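Nucleoside-diphosphate sugar epimerase (SulA family) (Corynebacterium glutamicum, PDB 3OH8) is of unconfirmed activity but, as a member of the NAD-dependent epimerase/dehydratase family, probably binds a dinucleotide cofactor and acts on nucleoside-diphosphate sugars. Local coordinates at residues F301-V306 with P361-A366; G256-D261 with Q413-A418; V206-E211 with I250-V255; T346-R351 with L423-R428; A307-G312 with I340-L345. All coordinates share one frame; numbering follows the deposited sequence.

Contact 1 (F301-V306 with P361-A366); sequences FIRTGV and PINAVA
Arg303 reaches Pro361 because its first torsion (chi1 -59°) places CG beside the backbone N, anti to the carbonyl carbon, and the chain then runs extended to NE. The guanidinium comes to rest alongside the proline ring, with Pro361 CB over the centre of one face, only 3.2 Å from Arg303 CZ. On the opposite side of the sheet, the first torsion of Ile302 sets CG2 anti to its backbone N, where it meets Ala364 CB at 3.6 Å, while Ile302 CD1 lies 4.1 Å from Ile362 CB. The side chains of Ile302 and Ile362 run side by side and point the same way.

Between the two faces, the backbones of 301-304 and 361-364 pair in parallel. Ile362 N gives to Phe301 O at 2.7 Å, Arg303 N to Ile362 O at 2.8 Å and Ala364 N to Arg303 O, also 2.8 Å, with this last donor lying above the carbonyl plane. A longer bond of 3.2 Å from Gly305 N to Ala364 O carries the ladder past the end of the strand. This belongs to the parallel sheet of the Rossmann-like domain, where helix 342-354 packs over Ile302 and Ala364.

Partners beyond the two strands hold the arginine: Glu286 forms a salt bridge to NE, Tyr258 OH bonds to NH1, and Phe257 makes a cation-pi contact. The buried positive charge is thus balanced by a carboxylate, while the tyrosine hydroxyl helps to fix the guanidinium and Pro361 CB sits over one face.

Contact 2 (G256-D261 with Q413-A418); sequences GFYGHD and QRTAPA
Gln413 packs its aliphatic stem against the backbone of Gly259 and His260, where a 3-10 turn of 256-258 leads into a loop of the Rossmann-like domain. Gln413 itself lies on a weakly bonded strand of the DUF1731 region. That strand runs parallel to strand 265-267, with backbone bonds from Arg414 and Ala416 to Leu267.

The close part lies around the glutamine. Its first torsion (chi1 -66°) places CG beside the backbone N, 3.6 Å from Gly259 O and 3.9 Å from His260 O, and the bend at chi2 leaves CD near the same two carbonyls. The turn just before them is closed by Gly259 N bonding to Gly256 O at 2.9 Å. His260 pairs through its backbone with Ser412, the residue before Gln413, and Gln413 bonds on to Trp336 of strand 336-341.

Toward solvent the contact thins out. The His260 side chain is exposed and its CB points away from segment 413-418, although its backbone N is held by Asp276.

The inner end is buried but loosely fitted. Phe257 CD2 lies 3.6 Å above the plane of the Tyr258 ring, offset toward the rim, and the tyrosine hydroxyl is engaged by the amide group of Asn363. Thr415 bonds through OG1 to Ser338 OG, and its side chain crosses that of Tyr258 at about a right angle, bringing Thr415 CG2 to 4.2 Å from Tyr258 CE2.

Contact 3 (V206-E211 with I250-V255); sequences VHLAGE and ISASAV
Val206 and His207 meet Ile250, Ser251 and Ala252 first of all through their backbones. His207 N gives to Ile250 O at 2.9 Å, and Ala252 N gives to His207 O at 2.8 Å; both bonds are nearly straight, each with an angle of 166° at the hydrogen. A weaker CA-H...O contact runs from Val206 CA to Ile250 O, at 3.4 Å, so that carbonyl receives both an N-H and a C-H from the neighbouring strand.

Strands 204-207 and 248-254 are adjacent parallel strands of the Rossmann-like sheet, joined by a beta-alpha-beta crossover through helix 222-242. Strand 149-153 flanks the first of them and strand 298-308 the second.

Apolar contacts gather on the face carrying Val206 and Ile250, where Val206 CG2 lies 4.2 Å from Ile250 CB. Just past the paired residues, Leu208 CD2 approaches Ala252 CB at 4.1 Å. Tyr349 of helix 342-354 covers Leu208, Ile250 and Ala252.

Water supplies a further polar link. One molecule accepts from Ser251 OG at 2.9 Å and donates to Ala252 O, also 2.9 Å, and to His207 O. The last of these carbonyls thus serves both a backbone N-H and the water. Ser251 can take part because its OG stands anti to the backbone N (chi1 -168°), on the same face of the sheet as the His207 side chain.

Contact 4 (T346-R351 with L423-R428); sequences TDIYYR and LSHTFR
Asp347 and Arg428 form the ionic part of this contact, their side chains crossing at about a right angle. Arg428 NE gives a bond of 2.8 Å to Asp347 OD2, arriving on the syn side and 25° out of the carboxylate plane. The second arm, Arg428 NH2 to Asp347 OD1 at 2.9 Å, is weak, its N-H...O angle being 126°, and the carboxylate and guanidinium planes are turned 50° apart. Each ion has a further partner, Gln166 on Asp347 OD1 and Asp132 in a salt bridge with Arg428 NH1.

A hydrogen bond from a guanidinium to an imidazole joins the other end. Arg351 leaves the helix with CG anti to its backbone N and an extended chain, which slides past His425 in the opposite direction. Its NH1 meets His425 ND1 at 3.3 Å, close to the plane of the ring. Since ND1 accepts here, the imidazole probably carries its proton on NE2. Arg351 NE is paired with Asp355.

Two waters also bridge the segments. One donates to Asp347 OD2 and to Thr426 O; another accepts from Arg351 NH1 and donates to Leu423 O.

Ile348 packs in van der Waals contact against the imidazole, its CG1 3.9 Å from His425 NE2, and makes an apolar contact through CD1, 4.3 Å from Phe427 CE2. His425 CD2 in turn lies 3.8 Å above the centre of the Phe427 ring.

The loop bearing these residues follows helix 418-422, which ends in a Schellman motif at Ser424, and runs beside helix 342-354, with helices 119-139 and 158-169 packing around the Asp347-Arg428 pair.

Contact 5 (A307-G312 with I340-L345); sequences ALSGRG and IAIDDL
Ala307 lies against Ile340 and Leu345 and gives up more surface to the contact than any other residue of the two segments. Its CA approaches Ile340 O at 3.3 Å in a CA-H...O contact, while its CB meets Leu345 CD2 at 4.0 Å. The small methyl thus faces the first turn of helix 342-354, and Leu345 also touches Ile302 and Thr304 further back along the same strand.

Leu308 contributes chiefly through its backbone. Its N gives to Ile340 O at 2.8 Å and its O takes the N-H of Ile342 at 2.9 Å, the donor tilted 30° from the carbonyl plane. With chi1 at -55°, CG stands beside the backbone N and comes within 3.8 Å of Ile340 O; the side chain points to the same face as Ala341 and packs on Ile432 of helix 432-440.

The pairing joins the ends of two parallel strands of the Rossmann-like sheet, 298-308 and 336-341, exactly where the second turns into a helix with Ala341 at the N-cap position. The N-H of Ile342, in the first turn of that helix, is therefore satisfied by the adjacent strand.

Ile342 completes the trio. Its CB and CG2 both sit 3.4 Å from Leu308 O, a close fit around that carbonyl, and its CD1 reaches Ser309 CB at 3.9 Å. Ser309 itself begins an ST turn: OG, anti to the backbone N (chi1 164°), accepts the N-H of Arg311 at 3.0 Å, and Leu158 of helix 158-169 touches both Ser309 and Ile342.

Overall arrangement
Contact 1 is central to the group, with the centres of contacts 2, 3, 4 and 5 about 9, 10, 11 and 12 Å from its own. Contacts 1, 3 and 5 are steps across one sheet: Ile302 bonds to Ser251 and Ser253, and Val306 to Ile340. Tyr349 of helix 342-354 links contacts 1 and 3, its CE1 lying 3.6 Å from Ile302 CG1 and its CD1 3.7 Å from Ile250 CG2. Contacts 2 and 4 bring in the DUF1731 region, and Pro417 CB meets Phe427 CZ between them at 3.8 Å. Arg428 N bonds to Asp344 OD1 at 2.7 Å, joining contacts 4 and 5. The shared sheet is that of a Rossmann-like domain, which in this family probably binds the dinucleotide.

Contact 1 (F301-V306 with P361-A366)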
# COMPACT_ATOMS: atom_id res chain seq x y z
N PHE A 301 14.93 10.08 -6.51
CA PHE A 301 13.70 10.71 -6.96
C PHE A 301 12.80 9.61 -7.45
O PHE A 301 13.15 8.87 -8.37
CB PHE A 301 13.98 11.67 -8.13
CG PHE A 301 15.16 12.56 -7.91
CD1 PHE A 301 15.13 13.53 -6.93
CD2 PHE A 301 16.30 12.42 -8.68
CE1 PHE A 301 16.22 14.35 -6.72
CE2 PHE A 301 17.40 13.23 -8.47
CZ PHE A 301 17.35 14.20 -7.48
N ILE A 302 11.65 9.47 -6.81
CA ILE A 302 10.71 8.41 -7.17
C ILE A 302 9.74 8.99 -8.20
O ILE A 302 8.73 9.58 -7.85
CB ILE A 302 9.96 7.90 -5.93
CG1 ILE A 302 10.96 7.48 -4.85
CG2 ILE A 302 9.05 6.72 -6.28
CD1 ILE A 302 12.07 6.54 -5.34
N ARG A 303 10.10 8.85 -9.48
CA ARG A 303 9.25 9.34 -10.55
C ARG A 303 8.07 8.39 -10.71
O ARG A 303 8.16 7.37 -11.39
CB ARG A 303 10.05 9.46 -11.86
CG ARG A 303 11.25 10.39 -11.73
CD ARG A 303 12.02 10.57 -13.06
NE ARG A 303 13.11 11.53 -12.91
CZ ARG A 303 14.16 11.61 -13.72
NH1 ARG A 303 14.29 10.79 -14.76
NH2 ARG A 303 15.10 12.52 -13.47
N THR A 304 6.96 8.74 -10.07
CA THR A 304 5.80 7.86 -10.00
C THR A 304 4.87 7.97 -11.20
O THR A 304 4.62 9.07 -11.72
CB THR A 304 4.96 8.18 -8.77
OG1 THR A 304 5.82 8.30 -7.63
CG2 THR A 304 3.95 7.06 -8.53
N GLY A 305 4.35 6.83 -11.63
CA GLY A 305 3.28 6.79 -12.60
C GLY A 305 1.99 7.07 -11.86
O GLY A 305 2.01 7.59 -10.75
N VAL A 306 0.87 6.73 -12.49
CA VAL A 306 -0.43 6.88 -11.86
C VAL A 306 -0.65 5.71 -10.91
O VAL A 306 -0.71 4.56 -11.33
CB VAL A 306 -1.55 6.89 -12.91
CG1 VAL A 306 -2.92 6.85 -12.22
CG2 VAL A 306 -1.42 8.11 -13.81
N PRO A 361 17.36 9.21 -10.09
CA PRO A 361 15.97 9.01 -10.52
C PRO A 361 15.58 7.52 -10.58
O PRO A 361 16.37 6.70 -11.04
CB PRO A 361 15.95 9.60 -11.93
CG PRO A 361 17.39 9.46 -12.41
CD PRO A 361 18.22 9.70 -11.18
N ILE A 362 14.39 7.19 -10.10
CA ILE A 362 13.86 5.84 -10.24
C ILE A 362 12.47 5.92 -10.85
O ILE A 362 11.61 6.60 -10.31
CB ILE A 362 13.74 5.17 -8.87
CG1 ILE A 362 15.10 5.11 -8.17
CG2 ILE A 362 13.16 3.79 -9.03
CD1 ILE A 362 16.13 4.20 -8.88
N ASN A 363 12.25 5.27 -12.00
CA ASN A 363 10.89 5.21 -12.55
C ASN A 363 10.07 4.23 -11.72
O ASN A 363 10.30 3.02 -11.78
CB ASN A 363 10.89 4.79 -14.02
CG ASN A 363 11.40 5.88 -14.96
OD1 ASN A 363 11.69 5.62 -16.14
ND2 ASN A 363 11.51 7.10 -14.46
N ALA A 364 9.12 4.73 -10.94
CA ALA A 364 8.26 3.84 -10.16
C ALA A 364 6.99 3.60 -10.95
O ALA A 364 5.99 4.28 -10.75
CB ALA A 364 7.94 4.43 -8.80
N VAL A 365 7.08 2.66 -11.89
CA VAL A 365 6.00 2.32 -12.79
C VAL A 365 6.05 0.82 -12.96
O VAL A 365 7.11 0.22 -12.85
CB VAL A 365 6.19 2.98 -14.19
CG1 VAL A 365 6.28 4.51 -14.06
CG2 VAL A 365 7.45 2.42 -14.87
N ALA A 366 4.90 0.20 -13.20
CA ALA A 366 4.89 -1.23 -13.52
C ALA A 366 5.65 -1.45 -14.83
O ALA A 366 5.72 -0.56 -15.66
CB ALA A 366 3.45 -1.74 -13.61

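Contact 2 (G256-D261 with Q413-A418)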
# COMPACT_ATOMS: atom_id res chain seq x y z
N GLY A 256 6.03 12.80 -15.12
CA GLY A 256 5.81 14.08 -15.77
C GLY A 256 7.13 14.77 -16.07
O GLY A 256 7.19 15.71 -16.86
N PHE A 257 8.20 14.30 -15.43
CA PHE A 257 9.55 14.74 -15.73
C PHE A 257 9.85 14.60 -17.23
O PHE A 257 10.58 15.42 -17.79
CB PHE A 257 10.55 13.91 -14.94
CG PHE A 257 11.99 14.20 -15.28
CD1 PHE A 257 12.70 15.20 -14.61
CD2 PHE A 257 12.65 13.47 -16.26
CE1 PHE A 257 14.03 15.47 -14.92
CE2 PHE A 257 13.98 13.74 -16.58
CZ PHE A 257 14.67 14.75 -15.90
N TYR A 258 9.31 13.56 -17.86
CA TYR A 258 9.60 13.27 -19.25
C TYR A 258 8.73 14.09 -20.19
O TYR A 258 8.85 14.00 -21.42
CB TYR A 258 9.44 11.76 -19.54
CG TYR A 258 10.31 10.92 -18.66
CD1 TYR A 258 11.69 10.94 -18.80
CD2 TYR A 258 9.76 10.14 -17.65
CE1 TYR A 258 12.51 10.18 -17.98
CE2 TYR A 258 10.57 9.37 -16.81
CZ TYR A 258 11.93 9.40 -16.98
OH TYR A 258 12.72 8.67 -16.17
N GLY A 259 7.85 14.89 -19.60
CA GLY A 259 6.89 15.65 -20.37
C GLY A 259 5.57 14.90 -20.40
O GLY A 259 5.52 13.70 -20.10
N HIS A 260 4.51 15.60 -20.77
CA HIS A 260 3.19 14.99 -20.76
C HIS A 260 2.99 14.02 -21.93
O HIS A 260 2.18 13.10 -21.84
CB HIS A 260 2.08 16.06 -20.71
CG HIS A 260 1.77 16.69 -22.03
ND1 HIS A 260 0.70 16.29 -22.81
CD2 HIS A 260 2.36 17.70 -22.71
CE1 HIS A 260 0.66 17.02 -23.91
NE2 HIS A 260 1.66 17.89 -23.87
N ASP A 261 3.76 14.20 -23.00
CA ASP A 261 3.52 13.42 -24.21
C ASP A 261 4.80 13.12 -24.99
O ASP A 261 5.33 14.01 -25.65
CB ASP A 261 2.52 14.17 -25.08
CG ASP A 261 2.14 13.42 -26.35
OD1 ASP A 261 2.67 12.31 -26.59
OD2 ASP A 261 1.30 13.96 -27.10
N GLN A 413 2.85 8.45 -21.81
CA GLN A 413 4.18 8.23 -21.27
C GLN A 413 4.44 6.74 -21.24
O GLN A 413 3.84 6.01 -20.45
CB GLN A 413 4.29 8.86 -19.87
CG GLN A 413 4.19 10.39 -19.89
CD GLN A 413 3.36 10.97 -18.75
OE1 GLN A 413 3.55 12.13 -18.36
NE2 GLN A 413 2.43 10.18 -18.23
N ARG A 414 5.30 6.29 -22.15
CA ARG A 414 5.62 4.87 -22.27
C ARG A 414 6.82 4.55 -21.39
O ARG A 414 7.89 4.20 -21.89
CB ARG A 414 5.88 4.50 -23.72
CG ARG A 414 5.95 3.00 -23.99
CD ARG A 414 6.29 2.71 -25.45
NE ARG A 414 6.27 1.28 -25.74
CZ ARG A 414 6.51 0.75 -26.93
NH1 ARG A 414 6.79 1.54 -27.97
NH2 ARG A 414 6.46 -0.57 -27.09
N THR A 415 6.62 4.67 -20.07
CA THR A 415 7.72 4.58 -19.13
C THR A 415 8.13 3.12 -18.85
O THR A 415 7.28 2.22 -18.79
CB THR A 415 7.37 5.28 -17.80
OG1 THR A 415 6.59 6.46 -18.05
CG2 THR A 415 8.64 5.69 -17.07
N ALA A 416 9.42 2.89 -18.70
CA ALA A 416 9.94 1.60 -18.25
C ALA A 416 10.68 1.77 -16.92
O ALA A 416 11.41 2.76 -16.74
CB ALA A 416 10.85 0.96 -19.31
N PRO A 417 10.47 0.84 -15.98
CA PRO A 417 11.23 0.82 -14.73
C PRO A 417 12.60 0.18 -14.95
O PRO A 417 12.92 -0.86 -14.37
CB PRO A 417 10.36 -0.03 -13.80
CG PRO A 417 9.66 -1.00 -14.75
CD PRO A 417 9.50 -0.27 -16.08
N ALA A 418 13.41 0.80 -15.80
CA ALA A 418 14.67 0.19 -16.22
C ALA A 418 15.64 -0.01 -15.06
O ALA A 418 16.28 -1.06 -14.94
CB ALA A 418 15.33 1.04 -17.32

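Contact 3 (V206-E211 with I250-V255)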
# COMPACT_ATOMS: atom_id res chain seq x y z
N VAL A 206 11.66 10.78 4.09
CA VAL A 206 10.85 10.53 2.90
C VAL A 206 9.92 11.72 2.67
O VAL A 206 9.07 12.02 3.51
CB VAL A 206 10.03 9.22 3.02
CG1 VAL A 206 9.16 9.00 1.78
CG2 VAL A 206 10.98 8.06 3.21
N HIS A 207 10.10 12.40 1.53
CA HIS A 207 9.33 13.60 1.23
C HIS A 207 8.29 13.30 0.17
O HIS A 207 8.60 13.22 -1.03
CB HIS A 207 10.25 14.73 0.74
CG HIS A 207 9.52 16.02 0.54
ND1 HIS A 207 9.83 16.90 -0.49
CD2 HIS A 207 8.50 16.59 1.21
CE1 HIS A 207 9.03 17.95 -0.42
NE2 HIS A 207 8.21 17.78 0.60
N LEU A 208 7.06 13.12 0.64
CA LEU A 208 5.95 12.68 -0.17
C LEU A 208 4.89 13.76 -0.32
O LEU A 208 4.03 13.66 -1.18
CB LEU A 208 5.29 11.47 0.49
CG LEU A 208 5.88 10.10 0.24
CD1 LEU A 208 5.04 9.08 0.97
CD2 LEU A 208 5.85 9.85 -1.23
N ALA A 209 4.95 14.78 0.54
CA ALA A 209 3.86 15.77 0.60
C ALA A 209 3.55 16.39 -0.76
O ALA A 209 4.44 16.76 -1.52
CB ALA A 209 4.19 16.85 1.60
N GLY A 210 2.25 16.51 -1.06
CA GLY A 210 1.80 17.12 -2.30
C GLY A 210 0.77 16.28 -3.03
O GLY A 210 0.75 15.05 -2.94
N GLU A 211 -0.10 16.97 -3.77
CA GLU A 211 -1.14 16.31 -4.55
C GLU A 211 -0.80 16.32 -6.04
O GLU A 211 -0.07 15.45 -6.53
CB GLU A 211 -2.49 16.97 -4.31
N ILE A 250 14.67 10.44 0.33
CA ILE A 250 13.87 9.86 -0.74
C ILE A 250 12.75 10.83 -1.08
O ILE A 250 11.84 11.05 -0.28
CB ILE A 250 13.24 8.51 -0.31
CG1 ILE A 250 14.31 7.56 0.23
CG2 ILE A 250 12.50 7.87 -1.48
CD1 ILE A 250 15.51 7.41 -0.71
N SER A 251 12.80 11.41 -2.28
CA SER A 251 11.91 12.52 -2.61
C SER A 251 10.93 12.13 -3.72
O SER A 251 11.33 11.59 -4.74
CB SER A 251 12.74 13.74 -3.04
OG SER A 251 11.92 14.89 -3.10
N ALA A 252 9.64 12.41 -3.52
CA ALA A 252 8.65 12.12 -4.54
C ALA A 252 8.95 12.90 -5.82
O ALA A 252 9.43 14.03 -5.76
CB ALA A 252 7.26 12.46 -4.05
N SER A 253 8.69 12.30 -6.97
CA SER A 253 8.74 13.04 -8.23
C SER A 253 7.65 12.47 -9.11
O SER A 253 6.67 11.92 -8.59
CB SER A 253 10.12 12.94 -8.89
OG SER A 253 10.17 13.79 -10.04
N ALA A 254 7.78 12.58 -10.43
CA ALA A 254 6.72 12.12 -11.33
C ALA A 254 7.26 11.82 -12.72
O ALA A 254 8.24 12.41 -13.15
CB ALA A 254 5.60 13.18 -11.43
N VAL A 255 6.60 10.90 -13.42
CA VAL A 255 6.98 10.60 -14.79
C VAL A 255 6.75 11.83 -15.67
O VAL A 255 7.22 11.89 -16.82
CB VAL A 255 6.18 9.41 -15.35
CG1 VAL A 255 6.59 8.10 -14.64
CG2 VAL A 255 4.70 9.68 -15.18
O HOH W 1 9.03 15.43 -3.24

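Contact 4 (T346-R351 with L423-R428)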
# COMPACT_ATOMS: atom_id res chain seq x y z
N THR A 346 4.59 1.73 -2.82
CA THR A 346 5.14 1.73 -1.47
C THR A 346 6.34 0.77 -1.34
O THR A 346 7.32 1.12 -0.67
CB THR A 346 4.07 1.48 -0.36
OG1 THR A 346 3.49 0.18 -0.51
CG2 THR A 346 2.96 2.54 -0.45
N ASP A 347 6.28 -0.40 -1.97
CA ASP A 347 7.44 -1.30 -1.99
C ASP A 347 8.69 -0.55 -2.45
O ASP A 347 9.78 -0.72 -1.90
CB ASP A 347 7.21 -2.50 -2.91
CG ASP A 347 6.37 -3.60 -2.26
OD1 ASP A 347 5.92 -3.43 -1.10
OD2 ASP A 347 6.17 -4.64 -2.91
N ILE A 348 8.52 0.26 -3.50
CA ILE A 348 9.66 0.99 -4.06
C ILE A 348 10.17 2.04 -3.08
O ILE A 348 11.38 2.18 -2.89
CB ILE A 348 9.30 1.59 -5.44
CG1 ILE A 348 9.18 0.45 -6.46
CG2 ILE A 348 10.35 2.57 -5.90
CD1 ILE A 348 8.43 0.83 -7.75
N TYR A 349 9.27 2.76 -2.44
CA TYR A 349 9.69 3.70 -1.40
C TYR A 349 10.43 2.98 -0.28
O TYR A 349 11.51 3.41 0.17
CB TYR A 349 8.49 4.47 -0.83
CG TYR A 349 8.19 5.74 -1.61
CD1 TYR A 349 8.94 6.89 -1.43
CD2 TYR A 349 7.13 5.78 -2.53
CE1 TYR A 349 8.66 8.06 -2.15
CE2 TYR A 349 6.85 6.93 -3.25
CZ TYR A 349 7.62 8.07 -3.06
OH TYR A 349 7.33 9.22 -3.77
N TYR A 350 9.83 1.90 0.19
CA TYR A 350 10.36 1.12 1.31
C TYR A 350 11.75 0.63 0.94
O TYR A 350 12.71 0.83 1.69
CB TYR A 350 9.39 -0.03 1.60
CG TYR A 350 9.60 -0.77 2.90
CD1 TYR A 350 10.83 -1.28 3.25
CD2 TYR A 350 8.52 -1.01 3.76
CE1 TYR A 350 11.01 -1.99 4.45
CE2 TYR A 350 8.68 -1.71 4.95
CZ TYR A 350 9.93 -2.20 5.28
OH TYR A 350 10.08 -2.90 6.46
N ARG A 351 11.88 0.02 -0.24
CA ARG A 351 13.18 -0.39 -0.72
C ARG A 351 14.18 0.77 -0.77
O ARG A 351 15.33 0.62 -0.35
CB ARG A 351 13.10 -1.06 -2.10
CG ARG A 351 14.44 -1.58 -2.55
CD ARG A 351 14.44 -2.27 -3.91
NE ARG A 351 15.80 -2.70 -4.20
CZ ARG A 351 16.13 -3.72 -4.98
NH1 ARG A 351 15.20 -4.43 -5.61
NH2 ARG A 351 17.41 -4.03 -5.13
N LEU A 423 18.16 -3.95 -11.28
CA LEU A 423 18.44 -4.41 -9.92
C LEU A 423 17.72 -5.73 -9.60
O LEU A 423 17.85 -6.26 -8.50
CB LEU A 423 18.05 -3.33 -8.90
CG LEU A 423 18.81 -2.00 -8.94
CD1 LEU A 423 18.10 -0.92 -8.12
CD2 LEU A 423 20.25 -2.16 -8.47
N SER A 424 16.97 -6.25 -10.56
CA SER A 424 16.21 -7.48 -10.37
C SER A 424 15.06 -7.30 -9.38
O SER A 424 14.71 -8.23 -8.64
CB SER A 424 17.13 -8.62 -9.90
OG SER A 424 18.11 -8.93 -10.88
N HIS A 425 14.48 -6.11 -9.35
CA HIS A 425 13.34 -5.85 -8.47
C HIS A 425 12.17 -6.76 -8.84
O HIS A 425 11.87 -6.96 -10.01
CB HIS A 425 12.92 -4.37 -8.60
CG HIS A 425 11.84 -3.96 -7.64
ND1 HIS A 425 12.08 -3.74 -6.31
CD2 HIS A 425 10.53 -3.72 -7.84
CE1 HIS A 425 10.96 -3.39 -5.71
NE2 HIS A 425 10.00 -3.38 -6.62
N THR A 426 11.51 -7.30 -7.82
CA THR A 426 10.31 -8.09 -8.02
C THR A 426 9.10 -7.17 -7.86
O THR A 426 9.00 -6.44 -6.87
CB THR A 426 10.24 -9.25 -7.00
OG1 THR A 426 11.31 -10.18 -7.24
CG2 THR A 426 8.89 -9.98 -7.06
N PHE A 427 8.19 -7.20 -8.82
CA PHE A 427 6.95 -6.43 -8.72
C PHE A 427 5.84 -7.36 -8.28
O PHE A 427 5.77 -8.51 -8.71
CB PHE A 427 6.57 -5.82 -10.07
CG PHE A 427 7.45 -4.68 -10.48
CD1 PHE A 427 8.62 -4.91 -11.17
CD2 PHE A 427 7.10 -3.37 -10.17
CE1 PHE A 427 9.43 -3.87 -11.57
CE2 PHE A 427 7.91 -2.32 -10.56
CZ PHE A 427 9.08 -2.56 -11.25
N ARG A 428 4.95 -6.86 -7.43
CA ARG A 428 3.78 -7.60 -7.02
C ARG A 428 2.80 -7.76 -8.18
O ARG A 428 2.21 -8.82 -8.36
CB ARG A 428 3.07 -6.87 -5.88
CG ARG A 428 3.90 -6.80 -4.60
CD ARG A 428 3.03 -6.35 -3.42
NE ARG A 428 3.84 -5.96 -2.27
CZ ARG A 428 3.37 -5.88 -1.03
NH1 ARG A 428 2.10 -6.17 -0.80
NH2 ARG A 428 4.17 -5.52 -0.02
O HOH W 2 8.28 -5.51 -4.31
O HOH W 3 15.89 -7.18 -6.21

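Contact 5 (A307-G312 with I340-L345)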
# COMPACT_ATOMS: atom_id res chain seq x y z
N ALA A 307 -0.74 6.01 -9.63
CA ALA A 307 -0.89 4.98 -8.62
C ALA A 307 -2.31 4.45 -8.60
O ALA A 307 -3.28 5.21 -8.55
CB ALA A 307 -0.49 5.52 -7.25
N LEU A 308 -2.45 3.13 -8.66
CA LEU A 308 -3.77 2.52 -8.69
C LEU A 308 -4.11 2.00 -7.31
O LEU A 308 -3.43 1.10 -6.79
CB LEU A 308 -3.85 1.39 -9.71
CG LEU A 308 -3.45 1.75 -11.14
CD1 LEU A 308 -3.70 0.56 -12.04
CD2 LEU A 308 -4.23 2.98 -11.64
N SER A 309 -5.16 2.56 -6.73
CA SER A 309 -5.62 2.18 -5.40
C SER A 309 -7.14 2.11 -5.39
O SER A 309 -7.81 2.94 -6.00
CB SER A 309 -5.15 3.20 -4.35
OG SER A 309 -5.89 3.06 -3.15
N GLY A 310 -7.67 1.12 -4.68
CA GLY A 310 -9.11 1.01 -4.54
C GLY A 310 -9.70 2.12 -3.69
O GLY A 310 -10.89 2.42 -3.78
N ARG A 311 -8.89 2.75 -2.85
CA ARG A 311 -9.48 3.70 -1.92
C ARG A 311 -9.29 5.18 -2.26
O ARG A 311 -9.77 6.04 -1.53
CB ARG A 311 -9.05 3.43 -0.47
CG ARG A 311 -7.57 3.37 -0.22
CD ARG A 311 -7.28 3.39 1.28
NE ARG A 311 -7.78 2.21 1.98
CZ ARG A 311 -7.10 1.08 2.14
NH1 ARG A 311 -5.88 0.97 1.63
NH2 ARG A 311 -7.62 0.06 2.81
N GLY A 312 -8.63 5.48 -3.37
CA GLY A 312 -8.45 6.88 -3.70
C GLY A 312 -7.68 7.03 -4.98
O GLY A 312 -7.29 6.05 -5.58
N ILE A 340 1.10 2.29 -11.85
CA ILE A 340 1.72 1.36 -10.91
C ILE A 340 0.70 1.00 -9.81
O ILE A 340 -0.08 1.85 -9.37
CB ILE A 340 3.01 1.95 -10.29
CG1 ILE A 340 3.70 0.90 -9.40
CG2 ILE A 340 2.71 3.27 -9.54
CD1 ILE A 340 5.12 1.27 -8.96
N ALA A 341 0.69 -0.26 -9.39
CA ALA A 341 -0.21 -0.68 -8.30
C ALA A 341 0.29 -0.00 -7.04
O ALA A 341 1.50 0.16 -6.86
CB ALA A 341 -0.19 -2.20 -8.15
N ILE A 342 -0.63 0.45 -6.20
CA ILE A 342 -0.19 1.20 -5.03
C ILE A 342 0.81 0.40 -4.18
O ILE A 342 1.78 0.96 -3.65
CB ILE A 342 -1.35 1.74 -4.18
CG1 ILE A 342 -0.78 2.59 -3.04
CG2 ILE A 342 -2.25 0.60 -3.65
CD1 ILE A 342 -1.81 3.43 -2.32
N ASP A 343 0.61 -0.91 -4.07
CA ASP A 343 1.51 -1.71 -3.25
C ASP A 343 2.92 -1.72 -3.84
O ASP A 343 3.91 -1.69 -3.11
CB ASP A 343 0.99 -3.13 -3.08
CG ASP A 343 -0.26 -3.20 -2.22
OD1 ASP A 343 -0.30 -2.52 -1.18
OD2 ASP A 343 -1.19 -3.94 -2.60
N ASP A 344 3.02 -1.77 -5.16
CA ASP A 344 4.34 -1.71 -5.78
C ASP A 344 5.02 -0.37 -5.55
O ASP A 344 6.25 -0.31 -5.42
CB ASP A 344 4.28 -2.05 -7.27
CG ASP A 344 4.22 -3.55 -7.50
OD1 ASP A 344 5.08 -4.26 -6.92
OD2 ASP A 344 3.33 -4.03 -8.23
N LEU A 345 4.23 0.71 -5.48
CA LEU A 345 4.79 2.03 -5.25
C LEU A 345 5.37 2.13 -3.83
O LEU A 345 6.52 2.56 -3.66
CB LEU A 345 3.76 3.13 -5.50
CG LEU A 345 4.20 4.57 -5.23
CD1 LEU A 345 5.43 4.92 -6.06
CD2 LEU A 345 3.07 5.56 -5.53